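Side-chain contacts in succinate dehydrogenase (Membrane anchor subunit) (Mycolicibacterium smegmatis, PDB 7D6V), which serves as the membrane anchor of a mycobacterial succinate dehydrogenase, holding a 2Fe-2S cluster and probably passing electrons from succinate oxidation to quinone: residues C[168-171]-C[172-176]; C[254-257]-C[258-261]. All coordinates share one frame; numbering follows the deposited sequence.

How the interactions relate
Interactions 1 and 2 are each one turn of helix with the turn that follows, near the ends of helices 155-175 and 240-264. Their centres lie 16 Å apart and their nearest atoms about 8 Å apart, so they do not touch, yet both pack on helix 188-204. In each, a tyrosine ring face takes a methyl from four residues on. Interaction 1 adds a threonine hydroxyl turned onto backbone carbonyls and an aspartate weakly bonded to a loop histidine; Tyr171 and Ile174 are exposed. Interaction 2 is greasier and more buried: Thr254, Asp255, Ile258 and Val261 are covered, only Phe256 is exposed, and Asp255 is paired with Arg52 of helix 33-55.

Interaction 1. Residues C[168-171]-C[172-176]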
loop_
_atom_site.group_PDB
_atom_site.type_symbol
_atom_site.label_atom_id
_atom_site.label_comp_id
_atom_site.label_asym_id
_atom_site.label_seq_id
_atom_site.Cartn_x
_atom_site.Cartn_y
_atom_site.Cartn_z
ATOM N N VAL C 168 37.222 -19.667 23.534
ATOM C CA VAL C 168 37.776 -20.858 24.182
ATOM C C VAL C 168 37.699 -22.066 23.249
ATOM O O VAL C 168 38.658 -22.841 23.121
ATOM C CB VAL C 168 37.054 -21.120 25.516
ATOM C CG1 VAL C 168 37.286 -22.544 25.979
ATOM C CG2 VAL C 168 37.523 -20.136 26.565
ATOM N N ASN C 169 36.560 -22.239 22.578
ATOM C CA ASN C 169 36.412 -23.336 21.628
ATOM C C ASN C 169 37.348 -23.188 20.436
ATOM O O ASN C 169 37.828 -24.193 19.901
ATOM C CB ASN C 169 34.963 -23.431 21.158
ATOM C CG ASN C 169 34.030 -23.900 22.247
ATOM O OD1 ASN C 169 34.451 -24.552 23.199
ATOM N ND2 ASN C 169 32.753 -23.569 22.117
ATOM N N THR C 170 37.604 -21.958 19.995
ATOM C CA THR C 170 38.569 -21.740 18.926
ATOM C C THR C 170 39.966 -22.155 19.360
ATOM O O THR C 170 40.713 -22.761 18.585
ATOM C CB THR C 170 38.553 -20.275 18.499
ATOM O OG1 THR C 170 37.198 -19.833 18.381
ATOM C CG2 THR C 170 39.249 -20.103 17.163
ATOM N N TYR C 171 40.336 -21.834 20.599
ATOM C CA TYR C 171 41.622 -22.294 21.114
ATOM C C TYR C 171 41.689 -23.815 21.129
ATOM O O TYR C 171 42.707 -24.408 20.747
ATOM C CB TYR C 171 41.861 -21.729 22.513
ATOM C CG TYR C 171 43.149 -22.204 23.135
ATOM C CD1 TYR C 171 44.347 -21.566 22.867
ATOM C CD2 TYR C 171 43.170 -23.301 23.982
ATOM C CE1 TYR C 171 45.525 -22.001 23.427
ATOM C CE2 TYR C 171 44.343 -23.743 24.543
ATOM C CZ TYR C 171 45.517 -23.089 24.264
ATOM O OH TYR C 171 46.689 -23.531 24.828
ATOM N N ASP C 172 40.611 -24.462 21.576
ATOM C CA ASP C 172 40.559 -25.922 21.583
ATOM C C ASP C 172 40.759 -26.489 20.182
ATOM O O ASP C 172 41.558 -27.412 19.976
ATOM C CB ASP C 172 39.224 -26.389 22.159
ATOM C CG ASP C 172 39.236 -26.466 23.663
ATOM O OD1 ASP C 172 40.246 -26.927 24.225
ATOM O OD2 ASP C 172 38.237 -26.062 24.290
ATOM N N ALA C 173 40.040 -25.938 19.203
ATOM C CA ALA C 173 40.148 -26.423 17.833
ATOM C C ALA C 173 41.553 -26.224 17.281
ATOM O O ALA C 173 42.077 -27.091 16.574
ATOM C CB ALA C 173 39.121 -25.724 16.945
ATOM N N ILE C 174 42.179 -25.087 17.585
ATOM C CA ILE C 174 43.526 -24.837 17.088
ATOM C C ILE C 174 44.516 -25.821 17.698
ATOM O O ILE C 174 45.388 -26.354 17.005
ATOM C CB ILE C 174 43.935 -23.378 17.353
ATOM C CG1 ILE C 174 43.130 -22.437 16.461
ATOM C CG2 ILE C 174 45.417 -23.190 17.111
ATOM C CD1 ILE C 174 43.321 -20.979 16.785
ATOM N N THR C 175 44.395 -26.090 18.999
ATOM C CA THR C 175 45.316 -27.038 19.614
ATOM C C THR C 175 45.002 -28.484 19.255
ATOM O O THR C 175 45.830 -29.361 19.516
ATOM C CB THR C 175 45.322 -26.874 21.132
ATOM O OG1 THR C 175 44.026 -27.187 21.655
ATOM C CG2 THR C 175 45.683 -25.454 21.508
ATOM N N ALA C 176 43.839 -28.753 18.660
ATOM C CA ALA C 176 43.519 -30.109 18.235
ATOM C C ALA C 176 44.413 -30.608 17.106
ATOM O O ALA C 176 44.462 -31.818 16.868
ATOM C CB ALA C 176 42.056 -30.190 17.804
#
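Tyr171 and Thr175 meet one helical turn apart, and the touching is done by a methyl: Thr175 CG2 sits over one face of the Tyr171 ring in a CH-pi contact, 3.8 Å from the ring centroid and 18° off the normal, displaced toward the rim. With Tyr171 CG anti to its own N (chi1 178°), the ring swings forward along the helix to receive that methyl. Thr175 OG1 lies within hydrogen-bonding distance of both Asp172 O (3.0 Å) and Tyr171 O (3.2 Å), and its single proton can serve one at a time. Tyr171 O also accepts Thr175 N at 3.0 Å, one of four successive alpha-helical bonds that begin with Asp172 N to Val168 O.

This methyl-on-ring contact is the tight part, CG2 coming within 3.6 Å of Tyr171 CZ, although Tyr171 itself is exposed. The other side-chain pairs are looser. Asp172 runs parallel to Val168 one turn back, OD2 4.0 Å from Val168 CG1, and the branch ends Ile174 CD1 and Thr170 CG2 are 4.2 Å apart. Asn169, Asp172 and Ala173 are buried against other elements: Asn169 on Leu199 of helix 188-204, Ala173 with Thr170 on Val196, and Asp172 on Leu67 of strand 66-67, its OD1 weakly hydrogen-bonded to His85. Thr170 OG1, bonded to Ser166 O and Trp200 NE1, also ties the turn to helix 188-204.

Interaction 2. Residues C[254-257]-C[258-261]; sequences TDFY and IMLV
Ile258, Met259, Leu260 and Val261 give their amide hydrogens to the carbonyls of Thr254, Asp255, Phe256 and Tyr257, four consecutive i to i+4 bonds of regular alpha helix with N-H...O angles of 157° to 166°. This is the late part of helix 240-264, in all likelihood a membrane-spanning helix of the anchor, and its aromatic side chains reach forward over the next turn. The Tyr257 ring does so most plainly: Val261 CG2 lies over one face as a CH-pi contact, 3.9 Å from the centroid, and is set toward the rim on the CE2 side. Val261 CG2 is placed there by being anti to its own carbonyl carbon, which turns it back along the helix.

Phe256, exposed, meets two later residues. Leu260 CG stands above one face of the Phe256 ring, and Leu260 CD1 makes the actual contact, an apolar one 3.5 Å from Phe256 CE2. Met259 CE comes in obliquely, 3.7 Å from Phe256 CD1. The methionine chain runs extended through chi2 and then bends at chi3 (72°), which brings its terminal methyl back to the phenylalanine. On the side facing helix 33-55, Asp255 is buried and its OD2 makes a salt bridge with Arg52, so this charge is paired with another helix. Thr254 faces helix 188-204, with its OG1 hydrogen-bonded to Thr250 O.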
loop_
_atom_site.group_PDB
_atom_site.type_symbol
_atom_site.label_atom_id
_atom_site.label_comp_id
_atom_site.label_asym_id
_atom_site.label_seq_id
_atom_site.Cartn_x
_atom_site.Cartn_y
_atom_site.Cartn_z
ATOM N N THR C 254 29.738 -33.614 16.551
ATOM C CA THR C 254 31.095 -33.477 17.066
ATOM C C THR C 254 31.275 -34.291 18.341
ATOM O O THR C 254 32.243 -35.053 18.476
ATOM C CB THR C 254 31.408 -32.002 17.303
ATOM O OG1 THR C 254 30.966 -31.242 16.175
ATOM C CG2 THR C 254 32.904 -31.792 17.475
ATOM N N ASP C 255 30.325 -34.168 19.278
ATOM C CA ASP C 255 30.350 -35.012 20.470
ATOM C C ASP C 255 30.353 -36.489 20.110
ATOM O O ASP C 255 31.129 -37.270 20.669
ATOM C CB ASP C 255 29.160 -34.709 21.377
ATOM C CG ASP C 255 29.385 -35.177 22.803
ATOM O OD1 ASP C 255 29.456 -34.347 23.721
ATOM O OD2 ASP C 255 29.491 -36.402 23.010
ATOM N N PHE C 256 29.466 -36.899 19.203
ATOM C CA PHE C 256 29.326 -38.318 18.908
ATOM C C PHE C 256 30.610 -38.886 18.318
ATOM O O PHE C 256 31.070 -39.960 18.729
ATOM C CB PHE C 256 28.143 -38.534 17.965
ATOM C CG PHE C 256 27.737 -39.966 17.826
ATOM C CD1 PHE C 256 27.288 -40.675 18.923
ATOM C CD2 PHE C 256 27.803 -40.602 16.604
ATOM C CE1 PHE C 256 26.917 -41.990 18.803
ATOM C CE2 PHE C 256 27.432 -41.917 16.478
ATOM C CZ PHE C 256 26.990 -42.614 17.579
ATOM N N TYR C 257 31.218 -38.167 17.373
ATOM C CA TYR C 257 32.459 -38.634 16.768
ATOM C C TYR C 257 33.582 -38.701 17.792
ATOM O O TYR C 257 34.336 -39.683 17.840
ATOM C CB TYR C 257 32.856 -37.727 15.601
ATOM C CG TYR C 257 34.104 -38.195 14.892
ATOM C CD1 TYR C 257 34.036 -39.122 13.868
ATOM C CD2 TYR C 257 35.353 -37.720 15.258
ATOM C CE1 TYR C 257 35.170 -39.559 13.227
ATOM C CE2 TYR C 257 36.491 -38.151 14.622
ATOM C CZ TYR C 257 36.395 -39.069 13.608
ATOM O OH TYR C 257 37.531 -39.499 12.970
ATOM N N ILE C 258 33.728 -37.655 18.612
ATOM C CA ILE C 258 34.813 -37.654 19.587
ATOM C C ILE C 258 34.625 -38.785 20.586
ATOM O O ILE C 258 35.585 -39.465 20.960
ATOM C CB ILE C 258 34.922 -36.285 20.281
ATOM C CG1 ILE C 258 35.407 -35.232 19.292
ATOM C CG2 ILE C 258 35.894 -36.352 21.442
ATOM C CD1 ILE C 258 35.645 -33.883 19.909
ATOM N N MET C 259 33.385 -39.013 21.026
ATOM C CA MET C 259 33.100 -40.127 21.922
ATOM C C MET C 259 33.459 -41.462 21.286
ATOM O O MET C 259 34.027 -42.340 21.946
ATOM C CB MET C 259 31.627 -40.113 22.312
ATOM C CG MET C 259 31.235 -41.204 23.282
ATOM S SD MET C 259 29.492 -41.112 23.708
ATOM C CE MET C 259 28.754 -41.663 22.176
ATOM N N LEU C 260 33.116 -41.641 20.008
ATOM C CA LEU C 260 33.446 -42.889 19.330
ATOM C C LEU C 260 34.950 -43.112 19.291
ATOM O O LEU C 260 35.429 -44.227 19.529
ATOM C CB LEU C 260 32.872 -42.883 17.917
ATOM C CG LEU C 260 31.383 -43.168 17.790
ATOM C CD1 LEU C 260 30.888 -42.695 16.446
ATOM C CD2 LEU C 260 31.139 -44.646 17.963
ATOM N N VAL C 261 35.710 -42.057 19.005
ATOM C CA VAL C 261 37.161 -42.199 18.925
ATOM C C VAL C 261 37.762 -42.456 20.304
ATOM O O VAL C 261 38.685 -43.265 20.446
ATOM C CB VAL C 261 37.785 -40.968 18.249
ATOM C CG1 VAL C 261 39.288 -41.112 18.185
ATOM C CG2 VAL C 261 37.218 -40.800 16.858
#